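Local atomic coordinates of putative iron binding protein (PDB entry 1Y9U), a protein that binds ferric iron through a cluster of tyrosine side chains, and probably serves as a periplasmic carrier in iron uptake. Residues G177-V182 against A198-H203; R105-Y110 against H141-A146. One frame throughout, in Å; residues are numbered along the deposited sequence.

In the fold
Contact 1 and contact 2 lie with their centres 10 Å apart and together bring three iron-binding tyrosines to one place: Y199 and Y200 come from contact 1, Y143 from contact 2. No iron is bound to this chain in the model, and in this iron-free state the phenol oxygens lie close together. Y200 OH and Y143 OH are 2.7 Å apart and hydrogen-bonded. Close to the tyrosines, D179 OD2 of contact 1 forms a salt bridge with R107 NH1 of contact 2, a second tie between the pairings. Packing between V201 CG2 and Y110 CE1, 3.3 Å apart, adds a third, apolar link. Both segments of contact 2 precede those of contact 1 in sequence.

Contact 1: residues G177-V182 against A198-H203; sequences GGDRDV and AYYVGH
R180 and Y200 illustrate how an arginine can lie against an aromatic ring without stacking parallel to it. The guanidinium lays one face over the side of the phenol: Y200 CD2 sits above the centre of that face, 3.5 Å from R180 CZ, while R180 NH2 is 3.5 Å from Y200 CE2. The two planes are inclined by 52°, well short of parallel. A bend at chi3 (-91°) in the otherwise extended R180 chain turns the guanidinium so that its face meets the CD2-CE2 side of Y200. Beyond it R180 NH1 only grazes H203 CB, at 4.5 Å. H203 itself is held by N274, to which its NE2 is hydrogen-bonded, and its ring meets Y275 edge-to-face.

Helix 198-206, which follows strand 193-197, carries Y199 and Y200, adjacent tyrosines that both bind iron in this periplasmic binding protein. Segment 177-182 approaches them, the closest CA atoms being those of R180 and Y200, 6.7 Å apart.

D179 meets Y200 with two parts of its side chain. Its OD2 lies at the ring edge, near the plane, 3.4 Å from Y200 CE1, whereas D179 CB comes in from above the ring plane, 3.5 Å from Y200 CD1. The carboxylate stands nearly upright to the ring (81°). The same OD2 accepts from the backbone N of N197 and pairs with R107 NH1, bonds that help hold D179 beside the tyrosine.

Within 177-182, G178 N donates to D181 OD2 over 2.9 Å, closing the turn that leads into the helix.

Contact 2: residues R105-Y110 against H141-A146; sequences RDRVLY and HPYNTA
R107 and N144 make the close-packed half of this contact. R107 grips N144 OD1 side-on, NE and NH2 each 3.0 Å from that one oxygen. The oxygen lies in the guanidinium plane, but both nitrogens approach from the same face of the amide, well above its plane, and the bonds are bent (144° and 142°). With CG anti to the backbone N, R107 runs out to the helix, where Y143 CB covers a guanidinium face, 3.4 Å from R107 CZ. R107 NH1 is taken up by N197 and D179, and N144 ND2 by S138 O, so the buried polar groups hold one another in place.

The other half is looser. R105 merely brings NH2 to 3.3 Å from Y143 OH, which is hydrogen-bonded to Y200 OH; R105 NH1 pairs with E276. Here the partly exposed phenol enters the iron site. H141 caps the helix, its ND1 accepting from Y143 N at 2.9 Å, and sets CE1 over the Y143 ring face.

Segment 142-146 runs at 85° to segment 105-110. Y143 also touches D179 of helix 179-187, R105 packs on Y199 of helix 198-206, and antiparallel strands 193-197, 220-223 and 237-245 pair with strand 100-112.

Contact 1: residues G177-V182 against A198-H203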
loop_
_atom_site.group_PDB
_atom_site.type_symbol
_atom_site.label_atom_id
_atom_site.label_comp_id
_atom_site.label_asym_id
_atom_site.label_seq_id
_atom_site.Cartn_x
_atom_site.Cartn_y
_atom_site.Cartn_z
ATOM N N GLY A 177 6.428 15.047 9.393
ATOM C CA GLY A 177 5.627 15.430 8.244
ATOM C C GLY A 177 5.036 14.250 7.509
ATOM O O GLY A 177 4.924 13.145 8.049
ATOM N N GLY A 178 4.679 14.479 6.246
ATOM C CA GLY A 178 4.081 13.437 5.433
ATOM C C GLY A 178 4.925 13.089 4.227
ATOM O O GLY A 178 6.004 13.619 3.996
ATOM N N ASP A 179 4.412 12.186 3.408
ATOM C CA ASP A 179 5.141 11.744 2.233
ATOM C C ASP A 179 5.288 12.861 1.198
ATOM O O ASP A 179 6.349 13.003 0.576
ATOM C CB ASP A 179 4.492 10.509 1.595
ATOM C CG ASP A 179 4.983 9.214 2.163
ATOM O OD1 ASP A 179 5.644 9.178 3.252
ATOM O OD2 ASP A 179 4.704 8.128 1.593
ATOM N N ARG A 180 4.241 13.646 0.988
ATOM C CA ARG A 180 4.314 14.733 0.029
ATOM C C ARG A 180 5.328 15.804 0.439
ATOM O O ARG A 180 5.899 16.463 -0.414
ATOM C CB ARG A 180 2.944 15.335 -0.265
ATOM C CG ARG A 180 2.087 14.387 -1.077
ATOM C CD ARG A 180 0.704 14.849 -1.246
ATOM N NE ARG A 180 -0.041 14.286 -0.148
ATOM C CZ ARG A 180 -1.236 13.761 -0.239
ATOM N NH1 ARG A 180 -1.917 13.769 -1.390
ATOM N NH2 ARG A 180 -1.779 13.288 0.861
ATOM N N ASP A 181 5.563 15.944 1.744
ATOM C CA ASP A 181 6.597 16.879 2.221
ATOM C C ASP A 181 7.989 16.542 1.697
ATOM O O ASP A 181 8.859 17.410 1.619
ATOM C CB ASP A 181 6.633 16.939 3.743
ATOM C CG ASP A 181 5.412 17.594 4.337
ATOM O OD1 ASP A 181 4.802 18.510 3.703
ATOM O OD2 ASP A 181 5.039 17.264 5.474
ATOM N N VAL A 182 8.226 15.291 1.375
ATOM C CA VAL A 182 9.485 14.909 0.740
ATOM C C VAL A 182 9.643 15.653 -0.574
ATOM O O VAL A 182 10.713 16.185 -0.867
ATOM C CB VAL A 182 9.585 13.386 0.542
ATOM C CG1 VAL A 182 10.815 13.013 -0.263
ATOM C CG2 VAL A 182 9.560 12.663 1.888
ATOM N N ALA A 198 4.663 5.851 -4.079
ATOM C CA ALA A 198 4.555 6.258 -5.472
ATOM C C ALA A 198 3.223 6.902 -5.813
ATOM O O ALA A 198 3.138 7.817 -6.611
ATOM C CB ALA A 198 4.765 5.047 -6.344
ATOM N N TYR A 199 2.070 6.328 -5.366
ATOM C CA TYR A 199 0.651 7.002 -5.593
ATOM C C TYR A 199 0.600 8.523 -5.254
ATOM O O TYR A 199 -0.138 9.311 -5.890
ATOM C CB TYR A 199 -0.600 6.262 -4.911
ATOM C CG TYR A 199 -0.620 6.236 -3.349
ATOM C CD1 TYR A 199 -1.051 7.342 -2.663
ATOM C CD2 TYR A 199 -0.245 5.137 -2.610
ATOM C CE1 TYR A 199 -1.093 7.378 -1.297
ATOM C CE2 TYR A 199 -0.259 5.203 -1.182
ATOM C CZ TYR A 199 -0.711 6.308 -0.592
ATOM O OH TYR A 199 -0.687 6.270 0.784
ATOM N N TYR A 200 1.355 8.967 -4.267
ATOM C CA TYR A 200 1.295 10.397 -4.018
ATOM C C TYR A 200 1.859 11.201 -5.198
ATOM O O TYR A 200 1.431 12.334 -5.445
ATOM C CB TYR A 200 2.044 10.812 -2.779
ATOM C CG TYR A 200 1.448 10.284 -1.500
ATOM C CD1 TYR A 200 2.135 9.363 -0.704
ATOM C CD2 TYR A 200 0.200 10.699 -1.068
ATOM C CE1 TYR A 200 1.597 8.892 0.464
ATOM C CE2 TYR A 200 -0.333 10.237 0.107
ATOM C CZ TYR A 200 0.377 9.339 0.872
ATOM O OH TYR A 200 -0.177 8.876 2.040
ATOM N N VAL A 201 2.802 10.618 -5.935
ATOM C CA VAL A 201 3.358 11.247 -7.126
ATOM C C VAL A 201 2.300 11.197 -8.240
ATOM O O VAL A 201 2.195 12.137 -9.025
ATOM C CB VAL A 201 4.680 10.588 -7.558
ATOM C CG1 VAL A 201 5.275 11.335 -8.762
ATOM C CG2 VAL A 201 5.653 10.535 -6.398
ATOM N N GLY A 202 1.500 10.129 -8.307
ATOM C CA GLY A 202 0.328 10.101 -9.167
ATOM C C GLY A 202 -0.587 11.282 -8.878
ATOM O O GLY A 202 -1.029 11.970 -9.802
ATOM N N HIS A 203 -0.870 11.569 -7.607
ATOM C CA HIS A 203 -1.689 12.718 -7.240
ATOM C C HIS A 203 -1.034 14.022 -7.638
ATOM O O HIS A 203 -1.661 14.861 -8.267
ATOM C CB HIS A 203 -1.963 12.712 -5.741
ATOM C CG HIS A 203 -2.973 11.688 -5.316
ATOM N ND1 HIS A 203 -4.323 11.836 -5.549
ATOM C CD2 HIS A 203 -2.829 10.499 -4.694
ATOM C CE1 HIS A 203 -4.965 10.779 -5.091
ATOM N NE2 HIS A 203 -4.083 9.952 -4.570
#

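Contact 2: residues R105-Y110 against H141-A146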
loop_
_atom_site.group_PDB
_atom_site.type_symbol
_atom_site.label_atom_id
_atom_site.label_comp_id
_atom_site.label_asym_id
_atom_site.label_seq_id
_atom_site.Cartn_x
_atom_site.Cartn_y
_atom_site.Cartn_z
ATOM N N ARG A 105 0.848 -0.723 -3.175
ATOM C CA ARG A 105 1.296 0.579 -2.672
ATOM C C ARG A 105 2.800 0.503 -2.460
ATOM O O ARG A 105 3.271 0.171 -1.380
ATOM C CB ARG A 105 0.552 0.849 -1.380
ATOM C CG ARG A 105 -0.944 1.086 -1.635
ATOM C CD ARG A 105 -1.811 0.913 -0.429
ATOM N NE ARG A 105 -1.450 1.775 0.685
ATOM C CZ ARG A 105 -1.962 2.977 0.929
ATOM N NH1 ARG A 105 -2.874 3.538 0.157
ATOM N NH2 ARG A 105 -1.547 3.631 1.990
ATOM N N ASP A 106 3.532 0.811 -3.520
ATOM C CA ASP A 106 4.975 0.729 -3.547
ATOM C C ASP A 106 5.627 1.923 -2.912
ATOM O O ASP A 106 5.208 3.075 -3.120
ATOM C CB ASP A 106 5.541 0.469 -4.953
ATOM C CG ASP A 106 5.048 1.410 -6.024
ATOM O OD1 ASP A 106 3.839 1.705 -6.102
ATOM O OD2 ASP A 106 5.827 1.814 -6.884
ATOM N N ARG A 107 6.655 1.634 -2.130
ATOM C CA ARG A 107 7.391 2.665 -1.426
ATOM C C ARG A 107 8.697 2.889 -2.173
ATOM O O ARG A 107 9.504 1.984 -2.304
ATOM C CB ARG A 107 7.606 2.288 0.034
ATOM C CG ARG A 107 8.090 3.438 0.888
ATOM C CD ARG A 107 7.616 3.345 2.353
ATOM N NE ARG A 107 7.883 4.525 3.175
ATOM C CZ ARG A 107 7.178 5.647 3.102
ATOM N NH1 ARG A 107 6.195 5.779 2.230
ATOM N NH2 ARG A 107 7.461 6.648 3.914
ATOM N N VAL A 108 8.834 4.087 -2.737
ATOM C CA VAL A 108 9.851 4.382 -3.731
ATOM C C VAL A 108 10.742 5.543 -3.288
ATOM O O VAL A 108 10.602 6.074 -2.196
ATOM C CB VAL A 108 9.176 4.652 -5.101
ATOM C CG1 VAL A 108 8.269 3.467 -5.519
ATOM C CG2 VAL A 108 8.362 5.930 -5.083
ATOM N N LEU A 109 11.667 5.934 -4.161
ATOM C CA LEU A 109 12.557 7.048 -3.925
ATOM C C LEU A 109 12.111 8.226 -4.774
ATOM O O LEU A 109 12.048 8.130 -5.994
ATOM C CB LEU A 109 13.987 6.668 -4.288
ATOM C CG LEU A 109 15.081 7.582 -3.729
ATOM C CD1 LEU A 109 15.242 7.427 -2.205
ATOM C CD2 LEU A 109 16.404 7.343 -4.433
ATOM N N TYR A 110 11.747 9.324 -4.127
ATOM C CA TYR A 110 11.561 10.590 -4.829
ATOM C C TYR A 110 12.928 11.189 -5.038
ATOM O O TYR A 110 13.736 11.158 -4.119
ATOM C CB TYR A 110 10.752 11.565 -4.009
ATOM C CG TYR A 110 9.300 11.214 -3.708
ATOM C CD1 TYR A 110 8.717 10.002 -4.068
ATOM C CD2 TYR A 110 8.497 12.143 -3.023
ATOM C CE1 TYR A 110 7.394 9.724 -3.736
ATOM C CE2 TYR A 110 7.190 11.873 -2.709
ATOM C CZ TYR A 110 6.628 10.672 -3.092
ATOM O OH TYR A 110 5.333 10.396 -2.695
ATOM N N HIS A 141 5.862 5.590 11.319
ATOM C CA HIS A 141 4.680 5.550 10.489
ATOM C C HIS A 141 4.551 4.169 9.857
ATOM O O HIS A 141 5.551 3.596 9.457
ATOM C CB HIS A 141 4.722 6.603 9.397
ATOM C CG HIS A 141 3.420 6.716 8.671
ATOM N ND1 HIS A 141 3.095 5.896 7.611
ATOM C CD2 HIS A 141 2.331 7.477 8.916
ATOM C CE1 HIS A 141 1.870 6.192 7.203
ATOM N NE2 HIS A 141 1.384 7.139 7.982
ATOM N N PRO A 142 3.346 3.604 9.768
ATOM C CA PRO A 142 3.169 2.309 9.104
ATOM C C PRO A 142 3.849 2.123 7.749
ATOM O O PRO A 142 4.281 1.019 7.434
ATOM C CB PRO A 142 1.662 2.184 8.997
ATOM C CG PRO A 142 1.174 2.883 10.206
ATOM C CD PRO A 142 2.089 4.063 10.390
ATOM N N TYR A 143 3.946 3.172 6.931
ATOM C CA TYR A 143 4.622 3.011 5.649
ATOM C C TYR A 143 6.073 2.602 5.841
ATOM O O TYR A 143 6.635 1.819 5.080
ATOM C CB TYR A 143 4.609 4.317 4.873
ATOM C CG TYR A 143 3.275 4.873 4.450
ATOM C CD1 TYR A 143 3.164 6.216 4.074
ATOM C CD2 TYR A 143 2.146 4.089 4.377
ATOM C CE1 TYR A 143 1.961 6.741 3.656
ATOM C CE2 TYR A 143 0.941 4.607 3.966
ATOM C CZ TYR A 143 0.859 5.936 3.613
ATOM O OH TYR A 143 -0.351 6.431 3.187
ATOM N N ASN A 144 6.701 3.197 6.851
ATOM C CA ASN A 144 8.094 2.922 7.142
ATOM C C ASN A 144 8.286 1.635 7.920
ATOM O O ASN A 144 9.210 0.885 7.621
ATOM C CB ASN A 144 8.744 4.099 7.860
ATOM C CG ASN A 144 9.052 5.268 6.932
ATOM O OD1 ASN A 144 9.265 5.090 5.737
ATOM N ND2 ASN A 144 9.037 6.481 7.489
ATOM N N THR A 145 7.436 1.341 8.907
ATOM C CA THR A 145 7.630 0.092 9.645
ATOM C C THR A 145 7.425 -1.118 8.773
ATOM O O THR A 145 8.075 -2.120 8.976
ATOM C CB THR A 145 6.768 -0.029 10.891
ATOM O OG1 THR A 145 5.387 0.018 10.524
ATOM C CG2 THR A 145 7.012 1.119 11.869
ATOM N N ALA A 146 6.551 -1.027 7.776
ATOM C CA ALA A 146 6.394 -2.139 6.852
ATOM C C ALA A 146 7.666 -2.376 6.033
ATOM O O ALA A 146 8.040 -3.515 5.783
ATOM C CB ALA A 146 5.214 -1.903 5.933
#